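Endo-beta-mannanase (Rhizomucor miehei, PDB 4QP0) probably hydrolyses internal beta-1,4-mannosidic linkages of mannans, galactomannans and glucomannans, as a secreted glycoside hydrolase of family 5. Local coordinates at residues L86-Q94 and R152-Y161; F222-Y233 and W270-H278. All coordinates share one frame; numbering follows the deposited sequence.

Contact 1. Residues L86-Q94 and R152-Y161; sequences LGRIDYIIQ and RENSLTGVKY
The first turns of helix 87-98 lie against the irregular loop 152-161, the backbones coming nearest where Asp-90 faces Asn-154, with CA atoms 5.3 Å apart. Asp-90, buried, is where the bonds converge. Arg-152 has CG anti to the backbone N (chi1 -168°) and stays extended to NE, which carries its guanidinium to Asp-90 for a side-on grip: NE reaches Asp-90 OD1 at 2.9 Å, nearly straight at 165°, and NH2 forms a salt bridge to Asp-90 OD2 at 2.7 Å. Asp-90 OD2 takes two further bonds, from Ser-155 N at 2.8 Å, well above the carboxylate plane, and from Ser-155 OG, which meets its anti lone pair. These bonds fix the rotation of the carboxylate and would be expected to favour its charged form. Tyr-161 OH adds a bond to Asp-90 OD1, modelled at 2.5 Å, a very short length that is doubtful at this resolution; ring and carboxylate planes are 77° apart. Ile-93 CD1 makes a CH-pi contact over one face of the Tyr-161 ring, 3.7 Å from its centroid; CB of Arg-152 meets the opposite face. Asn-154 OD1 accepts from Leu-156 N in an Asx turn, and Leu-156 CD1 rests on Tyr-91 CB. In the TIM barrel, the loop joins helix 136-151 to strand 167-171, while Ile-89 and Ile-93 pack on strand 102-106 and Tyr-91 leans on helix 34-47.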
loop_
_atom_site.group_PDB
_atom_site.type_symbol
_atom_site.label_atom_id
_atom_site.label_comp_id
_atom_site.label_asym_id
_atom_site.label_seq_id
_atom_site.Cartn_x
_atom_site.Cartn_y
_atom_site.Cartn_z
ATOM N N LEU A 86 10.804 -12.721 9.207
ATOM C CA LEU A 86 10.181 -12.932 7.897
ATOM C C LEU A 86 9.405 -14.231 7.748
ATOM O O LEU A 86 8.573 -14.353 6.847
ATOM C CB LEU A 86 11.233 -12.814 6.789
ATOM C CG LEU A 86 11.749 -11.389 6.557
ATOM C CD1 LEU A 86 12.964 -11.374 5.641
ATOM C CD2 LEU A 86 10.641 -10.486 6.020
ATOM N N GLY A 87 9.675 -15.192 8.631
ATOM C CA GLY A 87 8.911 -16.431 8.690
ATOM C C GLY A 87 7.444 -16.156 8.978
ATOM O O GLY A 87 6.563 -16.930 8.574
ATOM N N ARG A 88 7.187 -15.048 9.682
ATOM C CA ARG A 88 5.828 -14.542 9.885
ATOM C C ARG A 88 5.164 -14.166 8.551
ATOM O O ARG A 88 3.950 -14.347 8.373
ATOM C CB ARG A 88 5.828 -13.335 10.825
ATOM C CG ARG A 88 5.978 -13.668 12.305
ATOM C CD ARG A 88 5.753 -12.427 13.157
ATOM N NE ARG A 88 5.504 -12.754 14.557
ATOM C CZ ARG A 88 4.298 -12.940 15.093
ATOM N NH1 ARG A 88 3.194 -12.829 14.356
ATOM N NH2 ARG A 88 4.192 -13.237 16.382
ATOM N N ILE A 89 5.958 -13.638 7.620
ATOM C CA ILE A 89 5.446 -13.314 6.289
ATOM C C ILE A 89 5.141 -14.610 5.534
ATOM O O ILE A 89 4.071 -14.730 4.928
ATOM C CB ILE A 89 6.398 -12.390 5.498
ATOM C CG1 ILE A 89 6.619 -11.071 6.244
ATOM C CG2 ILE A 89 5.864 -12.115 4.098
ATOM C CD1 ILE A 89 5.360 -10.278 6.550
ATOM N N ASP A 90 6.064 -15.578 5.612
ATOM C CA ASP A 90 5.887 -16.900 5.008
ATOM C C ASP A 90 4.526 -17.481 5.395
ATOM O O ASP A 90 3.808 -18.016 4.560
ATOM C CB ASP A 90 7.002 -17.867 5.450
ATOM C CG ASP A 90 8.388 -17.534 4.854
ATOM O OD1 ASP A 90 8.547 -16.570 4.073
ATOM O OD2 ASP A 90 9.341 -18.267 5.176
ATOM N N TYR A 91 4.180 -17.369 6.672
ATOM C CA TYR A 91 2.923 -17.903 7.166
ATOM C C TYR A 91 1.733 -17.124 6.617
ATOM O O TYR A 91 0.695 -17.710 6.298
ATOM C CB TYR A 91 2.907 -17.948 8.695
ATOM C CG TYR A 91 1.643 -18.567 9.256
ATOM C CD1 TYR A 91 1.465 -19.954 9.275
ATOM C CD2 TYR A 91 0.614 -17.764 9.755
ATOM C CE1 TYR A 91 0.299 -20.520 9.783
ATOM C CE2 TYR A 91 -0.553 -18.322 10.262
ATOM C CZ TYR A 91 -0.704 -19.693 10.276
ATOM O OH TYR A 91 -1.863 -20.230 10.782
ATOM N N ILE A 92 1.890 -15.807 6.493
ATOM C CA ILE A 92 0.834 -14.961 5.938
ATOM C C ILE A 92 0.533 -15.350 4.489
ATOM O O ILE A 92 -0.629 -15.575 4.129
ATOM C CB ILE A 92 1.173 -13.461 6.058
ATOM C CG1 ILE A 92 1.071 -13.021 7.518
ATOM C CG2 ILE A 92 0.232 -12.622 5.200
ATOM C CD1 ILE A 92 1.780 -11.715 7.820
ATOM N N ILE A 93 1.585 -15.458 3.679
ATOM C CA ILE A 93 1.459 -15.854 2.273
ATOM C C ILE A 93 0.781 -17.213 2.134
ATOM O O ILE A 93 0.054 -17.446 1.171
ATOM C CB ILE A 93 2.832 -15.918 1.569
ATOM C CG1 ILE A 93 3.595 -14.596 1.719
ATOM C CG2 ILE A 93 2.675 -16.262 0.090
ATOM C CD1 ILE A 93 5.033 -14.673 1.239
ATOM N N GLN A 94 1.047 -18.101 3.090
ATOM C CA GLN A 94 0.541 -19.472 3.061
ATOM C C GLN A 94 -0.973 -19.492 3.275
ATOM O O GLN A 94 -1.703 -20.101 2.498
ATOM C CB GLN A 94 1.238 -20.317 4.130
ATOM C CG GLN A 94 0.922 -21.802 4.048
ATOM C CD GLN A 94 1.273 -22.549 5.320
ATOM O OE1 GLN A 94 1.972 -23.563 5.279
ATOM N NE2 GLN A 94 0.789 -22.054 6.458
ATOM N N ARG A 152 13.714 -14.317 -1.159
ATOM C CA ARG A 152 13.439 -15.248 -0.075
ATOM C C ARG A 152 12.626 -16.446 -0.539
ATOM O O ARG A 152 11.621 -16.286 -1.222
ATOM C CB ARG A 152 12.715 -14.555 1.083
ATOM C CG ARG A 152 12.672 -15.408 2.341
ATOM C CD ARG A 152 11.753 -14.862 3.422
ATOM N NE ARG A 152 11.378 -15.907 4.384
ATOM C CZ ARG A 152 12.173 -16.381 5.345
ATOM N NH1 ARG A 152 13.408 -15.920 5.498
ATOM N NH2 ARG A 152 11.730 -17.323 6.157
ATOM N N GLU A 153 13.077 -17.643 -0.175
ATOM C CA GLU A 153 12.255 -18.839 -0.322
ATOM C C GLU A 153 11.260 -18.912 0.839
ATOM O O GLU A 153 11.620 -18.666 1.999
ATOM C CB GLU A 153 13.122 -20.099 -0.343
ATOM C CG GLU A 153 12.363 -21.380 -0.661
ATOM C CD GLU A 153 13.222 -22.624 -0.524
ATOM O OE1 GLU A 153 13.598 -22.977 0.617
ATOM O OE2 GLU A 153 13.509 -23.258 -1.558
ATOM N N ASN A 154 10.017 -19.261 0.528
ATOM C CA ASN A 154 9.011 -19.444 1.563
ATOM C C ASN A 154 9.356 -20.707 2.324
ATOM O O ASN A 154 9.324 -21.799 1.758
ATOM C CB ASN A 154 7.625 -19.567 0.938
ATOM C CG ASN A 154 6.508 -19.434 1.956
ATOM O OD1 ASN A 154 6.464 -20.152 2.963
ATOM N ND2 ASN A 154 5.592 -18.513 1.695
ATOM N N SER A 155 9.682 -20.563 3.605
ATOM C CA SER A 155 10.119 -21.707 4.413
ATOM C C SER A 155 9.008 -22.727 4.689
ATOM O O SER A 155 9.287 -23.841 5.138
ATOM C CB SER A 155 10.780 -21.241 5.716
ATOM O OG SER A 155 9.831 -20.717 6.631
ATOM N N LEU A 156 7.760 -22.358 4.404
ATOM C CA LEU A 156 6.640 -23.279 4.562
ATOM C C LEU A 156 6.135 -23.889 3.247
ATOM O O LEU A 156 5.468 -24.923 3.270
ATOM C CB LEU A 156 5.493 -22.607 5.323
ATOM C CG LEU A 156 5.870 -22.000 6.690
ATOM C CD1 LEU A 156 4.790 -21.043 7.178
ATOM C CD2 LEU A 156 6.197 -23.048 7.757
ATOM N N THR A 157 6.450 -23.266 2.110
ATOM C CA THR A 157 5.928 -23.737 0.809
ATOM C C THR A 157 6.971 -23.874 -0.298
ATOM O O THR A 157 6.661 -24.372 -1.387
ATOM C CB THR A 157 4.781 -22.849 0.277
ATOM O OG1 THR A 157 5.255 -21.512 0.082
ATOM C CG2 THR A 157 3.583 -22.843 1.234
ATOM N N GLY A 158 8.194 -23.422 -0.031
ATOM C CA GLY A 158 9.305 -23.619 -0.965
ATOM C C GLY A 158 9.339 -22.687 -2.166
ATOM O O GLY A 158 10.259 -22.759 -2.987
ATOM N N VAL A 159 8.337 -21.814 -2.261
ATOM C CA VAL A 159 8.196 -20.865 -3.366
ATOM C C VAL A 159 8.888 -19.540 -3.035
ATOM O O VAL A 159 8.632 -18.942 -1.983
ATOM C CB VAL A 159 6.702 -20.593 -3.693
ATOM C CG1 VAL A 159 6.577 -19.824 -4.999
ATOM C CG2 VAL A 159 5.904 -21.896 -3.777
ATOM N N LYS A 160 9.769 -19.089 -3.929
ATOM C CA LYS A 160 10.406 -17.780 -3.786
ATOM C C LYS A 160 9.321 -16.714 -3.894
ATOM O O LYS A 160 8.352 -16.898 -4.635
ATOM C CB LYS A 160 11.475 -17.553 -4.857
ATOM C CG LYS A 160 12.646 -18.523 -4.802
ATOM C CD LYS A 160 13.830 -18.031 -5.623
ATOM C CE LYS A 160 14.879 -19.121 -5.768
ATOM N NZ LYS A 160 16.083 -18.648 -6.508
ATOM N N TYR A 161 9.480 -15.617 -3.150
ATOM C CA TYR A 161 8.506 -14.518 -3.158
ATOM C C TYR A 161 8.260 -14.019 -4.573
ATOM O O TYR A 161 7.109 -13.967 -5.022
ATOM C CB TYR A 161 8.970 -13.369 -2.264
ATOM C CG TYR A 161 8.778 -13.607 -0.785
ATOM C CD1 TYR A 161 8.619 -14.902 -0.270
ATOM C CD2 TYR A 161 8.776 -12.543 0.107
ATOM C CE1 TYR A 161 8.445 -15.121 1.087
ATOM C CE2 TYR A 161 8.615 -12.754 1.471
ATOM C CZ TYR A 161 8.447 -14.042 1.953
ATOM O OH TYR A 161 8.278 -14.244 3.306
#

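Contact 2. Residues F222-Y233 and W270-H278; sequences FFNRKGESDYEY and WSVQWIKDH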
loop_
_atom_site.group_PDB
_atom_site.type_symbol
_atom_site.label_atom_id
_atom_site.label_comp_id
_atom_site.label_asym_id
_atom_site.label_seq_id
_atom_site.Cartn_x
_atom_site.Cartn_y
_atom_site.Cartn_z
ATOM N N PHE A 222 -1.288 12.159 -4.671
ATOM C CA PHE A 222 -1.174 13.610 -4.802
ATOM C C PHE A 222 -0.645 14.021 -6.171
ATOM O O PHE A 222 0.353 13.474 -6.640
ATOM C CB PHE A 222 -0.330 14.207 -3.661
ATOM C CG PHE A 222 -0.919 13.991 -2.279
ATOM C CD1 PHE A 222 -2.289 13.730 -2.104
ATOM C CD2 PHE A 222 -0.112 14.056 -1.148
ATOM C CE1 PHE A 222 -2.820 13.525 -0.839
ATOM C CE2 PHE A 222 -0.646 13.867 0.122
ATOM C CZ PHE A 222 -2.001 13.607 0.276
ATOM N N PHE A 223 -1.345 14.969 -6.807
ATOM C CA PHE A 223 -0.987 15.487 -8.134
ATOM C C PHE A 223 0.016 16.619 -8.065
ATOM O O PHE A 223 0.225 17.213 -7.010
ATOM C CB PHE A 223 -2.221 16.017 -8.857
ATOM C CG PHE A 223 -3.206 14.961 -9.232
ATOM C CD1 PHE A 223 -2.956 14.107 -10.303
ATOM C CD2 PHE A 223 -4.397 14.830 -8.529
ATOM C CE1 PHE A 223 -3.876 13.134 -10.654
ATOM C CE2 PHE A 223 -5.316 13.859 -8.877
ATOM C CZ PHE A 223 -5.057 13.010 -9.941
ATOM N N ASN A 224 0.619 16.926 -9.207
ATOM C CA ASN A 224 1.462 18.102 -9.347
ATOM C C ASN A 224 0.975 18.947 -10.514
ATOM O O ASN A 224 1.705 19.196 -11.477
ATOM C CB ASN A 224 2.934 17.703 -9.497
ATOM C CG ASN A 224 3.841 18.886 -9.776
ATOM O OD1 ASN A 224 3.610 19.991 -9.296
ATOM N ND2 ASN A 224 4.870 18.657 -10.573
ATOM N N ARG A 225 -0.279 19.380 -10.423
ATOM C CA ARG A 225 -0.878 20.195 -11.467
ATOM C C ARG A 225 -0.782 21.692 -11.135
ATOM O O ARG A 225 -1.398 22.175 -10.181
ATOM C CB ARG A 225 -2.315 19.753 -11.753
ATOM C CG ARG A 225 -2.430 18.685 -12.842
ATOM C CD ARG A 225 -2.729 17.298 -12.297
ATOM N NE ARG A 225 -4.162 17.011 -12.282
ATOM C CZ ARG A 225 -4.755 16.007 -12.927
ATOM N NH1 ARG A 225 -4.055 15.148 -13.653
ATOM N NH2 ARG A 225 -6.072 15.853 -12.830
ATOM N N LYS A 226 0.009 22.405 -11.939
ATOM C CA LYS A 226 0.336 23.816 -11.724
ATOM C C LYS A 226 -0.891 24.674 -11.453
ATOM O O LYS A 226 -1.864 24.636 -12.207
ATOM C CB LYS A 226 1.097 24.377 -12.932
ATOM N N GLY A 227 -0.838 25.430 -10.362
ATOM C CA GLY A 227 -1.855 26.433 -10.062
ATOM C C GLY A 227 -3.238 25.880 -9.792
ATOM O O GLY A 227 -4.245 26.500 -10.143
ATOM N N GLU A 228 -3.300 24.704 -9.182
ATOM C CA GLU A 228 -4.566 24.233 -8.639
ATOM C C GLU A 228 -4.610 24.561 -7.145
ATOM O O GLU A 228 -3.575 24.901 -6.546
ATOM C CB GLU A 228 -4.805 22.757 -8.969
ATOM C CG GLU A 228 -5.419 22.577 -10.361
ATOM C CD GLU A 228 -5.505 21.133 -10.834
ATOM O OE1 GLU A 228 -5.255 20.208 -10.035
ATOM O OE2 GLU A 228 -5.834 20.925 -12.025
ATOM N N SER A 229 -5.805 24.508 -6.565
ATOM C CA SER A 229 -6.043 25.109 -5.247
ATOM C C SER A 229 -5.385 24.373 -4.085
ATOM O O SER A 229 -4.598 24.958 -3.349
ATOM C CB SER A 229 -7.542 25.277 -4.983
ATOM O OG SER A 229 -8.178 25.914 -6.080
ATOM N N ASP A 230 -5.695 23.089 -3.944
ATOM C CA ASP A 230 -5.369 22.335 -2.737
ATOM C C ASP A 230 -3.997 21.684 -2.753
ATOM O O ASP A 230 -3.377 21.541 -3.807
ATOM C CB ASP A 230 -6.455 21.285 -2.484
ATOM C CG ASP A 230 -7.837 21.899 -2.388
ATOM O OD1 ASP A 230 -7.921 23.135 -2.226
ATOM O OD2 ASP A 230 -8.838 21.153 -2.479
ATOM N N TYR A 231 -3.542 21.279 -1.569
ATOM C CA TYR A 231 -2.241 20.637 -1.371
ATOM C C TYR A 231 -2.138 19.304 -2.124
ATOM O O TYR A 231 -1.064 18.908 -2.592
ATOM C CB TYR A 231 -2.030 20.422 0.131
ATOM C CG TYR A 231 -0.641 19.991 0.560
ATOM C CD1 TYR A 231 0.446 20.848 0.440
ATOM C CD2 TYR A 231 -0.430 18.729 1.130
ATOM C CE1 TYR A 231 1.711 20.456 0.850
ATOM C CE2 TYR A 231 0.826 18.331 1.544
ATOM C CZ TYR A 231 1.891 19.200 1.399
ATOM O OH TYR A 231 3.136 18.813 1.810
ATOM N N GLU A 232 -3.282 18.639 -2.243
ATOM C CA GLU A 232 -3.413 17.325 -2.861
ATOM C C GLU A 232 -3.374 17.366 -4.399
ATOM O O GLU A 232 -3.215 16.326 -5.046
ATOM C CB GLU A 232 -4.721 16.664 -2.376
ATOM C CG GLU A 232 -4.762 16.342 -0.884
ATOM C CD GLU A 232 -4.931 17.575 -0.007
ATOM O OE1 GLU A 232 -5.295 18.650 -0.541
ATOM O OE2 GLU A 232 -4.705 17.469 1.220
ATOM N N TYR A 233 -3.505 18.561 -4.975
ATOM C CA TYR A 233 -3.541 18.738 -6.433
ATOM C C TYR A 233 -2.383 19.541 -7.028
ATOM O O TYR A 233 -2.114 19.437 -8.229
ATOM C CB TYR A 233 -4.832 19.428 -6.834
ATOM C CG TYR A 233 -6.054 18.548 -6.831
ATOM C CD1 TYR A 233 -6.384 17.795 -7.949
ATOM C CD2 TYR A 233 -6.897 18.495 -5.724
ATOM C CE1 TYR A 233 -7.512 16.994 -7.965
ATOM C CE2 TYR A 233 -8.041 17.701 -5.731
ATOM C CZ TYR A 233 -8.337 16.950 -6.857
ATOM O OH TYR A 233 -9.457 16.160 -6.888
ATOM N N TRP A 270 -15.816 17.213 -2.487
ATOM C CA TRP A 270 -14.373 17.095 -2.752
ATOM C C TRP A 270 -13.924 15.671 -2.923
ATOM O O TRP A 270 -13.090 15.378 -3.785
ATOM C CB TRP A 270 -13.566 17.772 -1.650
ATOM C CG TRP A 270 -12.086 17.903 -1.950
ATOM C CD1 TRP A 270 -11.421 19.001 -2.500
ATOM C CD2 TRP A 270 -11.032 16.902 -1.711
ATOM N NE1 TRP A 270 -10.073 18.754 -2.616
ATOM C CE2 TRP A 270 -9.771 17.517 -2.163
ATOM C CE3 TRP A 270 -11.006 15.612 -1.192
ATOM C CZ2 TRP A 270 -8.556 16.849 -2.086
ATOM C CZ3 TRP A 270 -9.771 14.946 -1.119
ATOM C CH2 TRP A 270 -8.579 15.552 -1.560
ATOM N N SER A 271 -14.492 14.778 -2.116
ATOM C CA SER A 271 -14.088 13.380 -2.088
ATOM C C SER A 271 -14.545 12.623 -3.326
ATOM O O SER A 271 -13.772 11.859 -3.902
ATOM C CB SER A 271 -14.605 12.693 -0.820
ATOM O OG SER A 271 -13.894 13.134 0.327
ATOM N N VAL A 272 -15.801 12.828 -3.724
ATOM C CA VAL A 272 -16.298 12.254 -4.957
ATOM C C VAL A 272 -15.474 12.786 -6.122
ATOM O O VAL A 272 -15.040 12.024 -6.978
ATOM C CB VAL A 272 -17.780 12.589 -5.191
ATOM C CG1 VAL A 272 -18.196 12.181 -6.594
ATOM C CG2 VAL A 272 -18.656 11.904 -4.155
ATOM N N GLN A 273 -15.263 14.095 -6.157
ATOM C CA GLN A 273 -14.415 14.696 -7.194
ATOM C C GLN A 273 -13.002 14.096 -7.206
ATOM O O GLN A 273 -12.402 13.949 -8.265
ATOM C CB GLN A 273 -14.353 16.222 -7.047
ATOM C CG GLN A 273 -13.587 16.925 -8.157
ATOM C CD GLN A 273 -14.424 17.102 -9.410
ATOM O OE1 GLN A 273 -15.313 17.949 -9.446
ATOM N NE2 GLN A 273 -14.129 16.322 -10.450
ATOM N N TRP A 274 -12.497 13.735 -6.031
ATOM C CA TRP A 274 -11.157 13.156 -5.880
ATOM C C TRP A 274 -11.037 11.806 -6.545
ATOM O O TRP A 274 -10.027 11.524 -7.218
ATOM C CB TRP A 274 -10.842 13.048 -4.394
ATOM C CG TRP A 274 -9.482 12.505 -4.015
ATOM C CD1 TRP A 274 -9.206 11.335 -3.318
ATOM C CD2 TRP A 274 -8.169 13.125 -4.246
ATOM N NE1 TRP A 274 -7.856 11.186 -3.119
ATOM C CE2 TRP A 274 -7.176 12.217 -3.653
ATOM C CE3 TRP A 274 -7.733 14.285 -4.863
ATOM C CZ2 TRP A 274 -5.811 12.485 -3.694
ATOM C CZ3 TRP A 274 -6.348 14.547 -4.894
ATOM C CH2 TRP A 274 -5.417 13.663 -4.326
ATOM N N ILE A 275 -12.060 10.963 -6.360
ATOM C CA ILE A 275 -12.128 9.640 -6.991
ATOM C C ILE A 275 -12.232 9.793 -8.509
ATOM O O ILE A 275 -11.402 9.261 -9.250
ATOM C CB ILE A 275 -13.323 8.797 -6.457
ATOM C CG1 ILE A 275 -13.171 8.523 -4.958
ATOM C CG2 ILE A 275 -13.460 7.479 -7.219
ATOM C CD1 ILE A 275 -14.480 8.301 -4.234
ATOM N N LYS A 276 -13.256 10.520 -8.962
ATOM C CA LYS A 276 -13.463 10.807 -10.386
ATOM C C LYS A 276 -12.155 11.261 -11.046
ATOM O O LYS A 276 -11.803 10.780 -12.126
ATOM C CB LYS A 276 -14.547 11.875 -10.571
ATOM C CG LYS A 276 -15.964 11.408 -10.280
ATOM C CD LYS A 276 -16.920 12.573 -10.072
ATOM C CE LYS A 276 -17.649 12.985 -11.339
ATOM N NZ LYS A 276 -16.930 14.039 -12.102
ATOM N N ASP A 277 -11.444 12.179 -10.390
ATOM C CA ASP A 277 -10.156 12.687 -10.901
ATOM C C ASP A 277 -9.107 11.594 -11.097
ATOM O O ASP A 277 -8.364 11.624 -12.072
ATOM C CB ASP A 277 -9.602 13.811 -10.018
ATOM C CG ASP A 277 -10.386 15.116 -10.162
ATOM O OD1 ASP A 277 -11.169 15.251 -11.137
ATOM O OD2 ASP A 277 -10.226 16.008 -9.291
ATOM N N HIS A 278 -9.051 10.633 -10.184
ATOM C CA HIS A 278 -8.149 9.495 -10.351
ATOM C C HIS A 278 -8.645 8.459 -11.333
ATOM O O HIS A 278 -7.839 7.854 -12.041
ATOM C CB HIS A 278 -7.792 8.876 -9.006
ATOM C CG HIS A 278 -7.007 9.803 -8.107
ATOM N ND1 HIS A 278 -5.669 9.780 -8.039
ATOM C CD2 HIS A 278 -7.427 10.808 -7.244
ATOM C CE1 HIS A 278 -5.249 10.723 -7.176
ATOM N NE2 HIS A 278 -6.328 11.351 -6.693
HETATM O O HOH W 1 -11.364 16.953 -5.393
#
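Trp-274 turns the edge of its six-membered ring to the face of Tyr-233, centroids 5.1 Å apart and planes at 85°, while Trp-270 CH2 lies over one face of the Trp-274 indole and the His-278 ring over the other. Phe-223 joins this aromatic cluster by an offset stack on His-278, centroids 4.7 Å apart, and by an offset edge-to-face approach to Trp-274; the guanidinium of Arg-225 lies over a face of Phe-223. At the Trp-274 rim, CH2 touches Glu-232 CB at 3.6 Å and the edge of Phe-222. Both tryptophans carry CG anti to the backbone N, which sends their indoles from one helix flank toward the loop. Polar bonds tie down the rim of the cluster. Tyr-233 OH donates to Asp-277 OD2 at 2.5 Å, on its anti side, and accepts from a water that also donates to Trp-270 O. Trp-270 NE1 reaches Asp-230 OD2 at 2.7 Å, bent to 134°, with the acceptor oxygen off the indole plane; Gln-273 NE2 holds the other Asp-277 oxygen, OD1. Loop 222-233, which follows strand 214-216 of the TIM barrel, is thereby laid along the start of helix 270-284. Trp-274 NE1 bonds to His-256 O in strand 253-257, Ser-271 and Ile-275 touch Leu-257 of that strand, and Val-272 packs on helix 299-315.

In the fold
Contacts 1 and 2 lie on opposite sides of the chain's centre in one TIM-barrel domain, each centred about 20 Å from it; their centres are about 39 Å apart and their nearest atoms about 26 Å. In each, a loop is held against the beginning of a helix that packs on a barrel strand, 102-106 for contact 1 and 253-257 for contact 2. The means differ: a multiply bonded carboxylate against an aromatic cluster. TIM-barrel active sites lie at the C-terminal ends of the strands. Loop 222-233 follows strand 214-216 and so belongs to the loops of that side, whereas 152-161 leads from a helix into strand 167-171. Neither contact includes the family's two catalytic glutamates.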